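Local coordinates for uncharacterized protein (Desulfitobacterium hafniense, PDB 3MJQ) that is of unknown function but may regulate sporulation genes in response to nutritional stress, the chain described here being its PAS domain, at residues E9-R17 against P98-D106. The protein carries 1 engineered substitution. Numbering follows the deposited sequence.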
loop_
_atom_site.group_PDB
_atom_site.type_symbol
_atom_site.label_atom_id
_atom_site.label_comp_id
_atom_site.label_asym_id
_atom_site.label_seq_id
_atom_site.Cartn_x
_atom_site.Cartn_y
_atom_site.Cartn_z
ATOM N N GLU A 9 2.755 10.373 0.684
ATOM C CA GLU A 9 2.035 11.329 1.515
ATOM C C GLU A 9 1.033 10.670 2.469
ATOM O O GLU A 9 0.713 11.209 3.535
ATOM C CB GLU A 9 1.313 12.370 0.643
ATOM C CG GLU A 9 2.190 13.120 -0.387
ATOM C CD GLU A 9 3.398 13.858 0.209
ATOM O OE1 GLU A 9 4.355 13.188 0.657
ATOM O OE2 GLU A 9 3.397 15.114 0.221
ATOM N N ASP A 10 0.533 9.503 2.088
ATOM C CA ASP A 10 -0.412 8.796 2.936
ATOM C C ASP A 10 0.285 8.136 4.118
ATOM O O ASP A 10 1.427 7.688 4.017
ATOM C CB ASP A 10 -1.153 7.736 2.129
ATOM C CG ASP A 10 -2.265 8.317 1.281
ATOM O OD1 ASP A 10 -2.215 9.525 0.962
ATOM O OD2 ASP A 10 -3.191 7.555 0.921
HETATM N N MSE A 11 -0.429 8.068 5.237
HETATM C CA MSE A 11 0.089 7.478 6.461
HETATM C C MSE A 11 0.210 5.954 6.349
HETATM O O MSE A 11 -0.735 5.251 5.972
HETATM C CB MSE A 11 -0.807 7.854 7.647
HETATM C CG MSE A 11 -0.907 9.340 7.950
HETATM SE SE MSE A 11 -2.277 9.721 9.282
HETATM C CE MSE A 11 -3.846 9.695 8.105
ATOM N N ILE A 12 1.399 5.456 6.668
ATOM C CA ILE A 12 1.658 4.042 6.600
ATOM C C ILE A 12 2.178 3.611 7.932
ATOM O O ILE A 12 3.099 4.213 8.472
ATOM C CB ILE A 12 2.721 3.688 5.549
ATOM C CG1 ILE A 12 2.159 3.873 4.140
ATOM C CG2 ILE A 12 3.180 2.244 5.751
ATOM C CD1 ILE A 12 3.192 3.687 3.057
ATOM N N LEU A 13 1.572 2.554 8.450
ATOM C CA LEU A 13 1.947 1.986 9.727
ATOM C C LEU A 13 2.014 0.487 9.541
ATOM O O LEU A 13 1.352 -0.069 8.663
ATOM C CB LEU A 13 0.880 2.279 10.789
ATOM C CG LEU A 13 0.447 3.715 11.098
ATOM C CD1 LEU A 13 -0.750 3.680 12.041
ATOM C CD2 LEU A 13 1.594 4.504 11.739
ATOM N N ILE A 14 2.836 -0.154 10.351
ATOM C CA ILE A 14 2.921 -1.599 10.339
ATOM C C ILE A 14 2.621 -1.879 11.807
ATOM O O ILE A 14 3.305 -1.364 12.682
ATOM C CB ILE A 14 4.332 -2.112 9.953
ATOM C CG1 ILE A 14 4.513 -2.121 8.437
ATOM C CG2 ILE A 14 4.504 -3.540 10.411
ATOM C CD1 ILE A 14 4.868 -0.811 7.849
ATOM N N ILE A 15 1.584 -2.653 12.093
ATOM C CA ILE A 15 1.241 -2.916 13.485
ATOM C C ILE A 15 1.103 -4.407 13.741
ATOM O O ILE A 15 0.546 -5.135 12.916
ATOM C CB ILE A 15 -0.062 -2.159 13.877
ATOM C CG1 ILE A 15 -1.277 -2.767 13.183
ATOM C CG2 ILE A 15 0.030 -0.703 13.418
ATOM C CD1 ILE A 15 -2.012 -3.757 14.021
ATOM N N ASN A 16 1.616 -4.851 14.887
ATOM C CA ASN A 16 1.592 -6.264 15.258
ATOM C C ASN A 16 0.277 -6.756 15.833
ATOM O O ASN A 16 -0.697 -6.016 15.926
ATOM C CB ASN A 16 2.712 -6.575 16.252
ATOM C CG ASN A 16 2.534 -5.865 17.567
ATOM O OD1 ASN A 16 1.480 -5.943 18.187
ATOM N ND2 ASN A 16 3.570 -5.173 18.009
ATOM N N ARG A 17 0.271 -8.023 16.222
ATOM C CA ARG A 17 -0.904 -8.670 16.788
ATOM C C ARG A 17 -1.416 -7.986 18.059
ATOM O O ARG A 17 -2.615 -7.989 18.337
ATOM C CB ARG A 17 -0.572 -10.133 17.083
ATOM C CG ARG A 17 -1.779 -11.012 17.246
ATOM C CD ARG A 17 -1.696 -12.194 16.303
ATOM N NE ARG A 17 -2.969 -12.902 16.220
ATOM C CZ ARG A 17 -3.202 -13.933 15.414
ATOM N NH1 ARG A 17 -2.242 -14.383 14.616
ATOM N NH2 ARG A 17 -4.396 -14.516 15.409
ATOM N N PRO A 98 3.100 -12.438 12.513
ATOM C CA PRO A 98 1.949 -11.887 11.800
ATOM C C PRO A 98 1.690 -10.455 12.243
ATOM O O PRO A 98 1.671 -10.152 13.442
ATOM C CB PRO A 98 0.812 -12.825 12.206
ATOM C CG PRO A 98 1.503 -14.095 12.557
ATOM C CD PRO A 98 2.701 -13.616 13.301
ATOM N N CYS A 99 1.492 -9.571 11.270
ATOM C CA CYS A 99 1.209 -8.169 11.552
ATOM C C CYS A 99 0.376 -7.557 10.427
ATOM O O CYS A 99 0.119 -8.202 9.411
ATOM C CB CYS A 99 2.511 -7.388 11.724
ATOM S SG CYS A 99 3.258 -6.850 10.190
ATOM N N LEU A 100 -0.046 -6.312 10.607
ATOM C CA LEU A 100 -0.849 -5.645 9.591
ATOM C C LEU A 100 -0.104 -4.495 8.933
ATOM O O LEU A 100 0.583 -3.725 9.599
ATOM C CB LEU A 100 -2.153 -5.135 10.205
ATOM C CG LEU A 100 -3.448 -5.918 9.944
ATOM C CD1 LEU A 100 -3.151 -7.369 9.692
ATOM C CD2 LEU A 100 -4.382 -5.768 11.130
ATOM N N PHE A 101 -0.225 -4.409 7.610
ATOM C CA PHE A 101 0.404 -3.341 6.839
ATOM C C PHE A 101 -0.727 -2.402 6.449
ATOM O O PHE A 101 -1.642 -2.783 5.729
ATOM C CB PHE A 101 1.075 -3.889 5.585
ATOM C CG PHE A 101 1.612 -2.825 4.679
ATOM C CD1 PHE A 101 2.493 -1.866 5.165
ATOM C CD2 PHE A 101 1.245 -2.780 3.340
ATOM C CE1 PHE A 101 3.003 -0.877 4.331
ATOM C CE2 PHE A 101 1.752 -1.796 2.502
ATOM C CZ PHE A 101 2.634 -0.842 3.003
ATOM N N ALA A 102 -0.661 -1.166 6.922
ATOM C CA ALA A 102 -1.733 -0.231 6.649
ATOM C C ALA A 102 -1.334 1.072 5.988
ATOM O O ALA A 102 -0.365 1.735 6.386
ATOM C CB ALA A 102 -2.473 0.073 7.942
ATOM N N ILE A 103 -2.114 1.432 4.975
ATOM C CA ILE A 103 -1.921 2.677 4.258
ATOM C C ILE A 103 -3.237 3.412 4.517
ATOM O O ILE A 103 -4.323 2.928 4.174
ATOM C CB ILE A 103 -1.677 2.428 2.752
ATOM C CG1 ILE A 103 -0.577 1.354 2.595
ATOM C CG2 ILE A 103 -1.279 3.746 2.058
ATOM C CD1 ILE A 103 -0.160 1.042 1.162
ATOM N N ILE A 104 -3.121 4.572 5.156
ATOM C CA ILE A 104 -4.275 5.364 5.534
ATOM C C ILE A 104 -4.454 6.691 4.813
ATOM O O ILE A 104 -3.545 7.524 4.798
ATOM C CB ILE A 104 -4.212 5.621 7.024
ATOM C CG1 ILE A 104 -4.035 4.274 7.722
ATOM C CG2 ILE A 104 -5.480 6.328 7.504
ATOM C CD1 ILE A 104 -3.533 4.388 9.125
ATOM N N LYS A 105 -5.646 6.878 4.231
ATOM C CA LYS A 105 -6.002 8.104 3.509
ATOM C C LYS A 105 -6.801 9.084 4.377
ATOM O O LYS A 105 -7.871 8.752 4.904
ATOM C CB LYS A 105 -6.815 7.782 2.249
ATOM C CG LYS A 105 -7.202 9.018 1.439
ATOM C CD LYS A 105 -7.965 8.674 0.168
ATOM C CE LYS A 105 -8.408 9.935 -0.543
ATOM N NZ LYS A 105 -9.404 9.628 -1.589
ATOM N N ASP A 106 -6.270 10.290 4.537
ATOM C CA ASP A 106 -6.959 11.307 5.308
ATOM C C ASP A 106 -8.164 11.740 4.472
ATOM O O ASP A 106 -8.003 12.271 3.376
ATOM C CB ASP A 106 -6.031 12.489 5.545
ATOM C CG ASP A 106 -6.734 13.653 6.184
ATOM O OD1 ASP A 106 -7.970 13.580 6.347
ATOM O OD2 ASP A 106 -6.052 14.644 6.515
#
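Met11, Leu13 and Ile15 pair through their backbones with Ile104, Ala102 and Leu100, joining strands 11-16 and 98-106 in an antiparallel ladder. The Leu13–Ala102 rung has both bonds at 2.9 Å, Leu13 N to Ala102 O and Ala102 N to Leu13 O; Ile15 and Leu100 are likewise doubly bonded. At the Met11 end the ladder is uneven: Met11 N to Ile104 O is weak at 3.2 Å, whereas the return bond, Ile104 N to Met11 O, is nearly straight (169°).

Apolar contacts cover both faces. On one, with CG anti to the backbone N (chi1 174°), the Phe101 ring reaches back over strand 11-16 and meets two isoleucines: Ile14 CD1 lies at the ring edge, 3.7 Å from Phe101 CD1, while Ile12 CG2 approaches Phe101 CE1 obliquely. Ile14 turns its other branch, CG2, to Cys99 SG. Ile12 and Ile103 lie side by side, and Phe4, Ile8 and Trp90 of the second subunit pack onto this face.

On the other face, the selenomethionine at Met11 bends at chi3 (-81°), bringing CE to 3.8 Å from Ile104 CG2, and Leu13 CD1 touches Ile104 CD1.

First and last of five strands in sequence, they are neighbours inside the 2-1-5-4-3 PAS sheet, 98-106 in the middle. Their paired N-H and C=O groups satisfy each other, so apolar side chains can be buried on both faces, against helices 27-32 and 53-65 and against the second subunit.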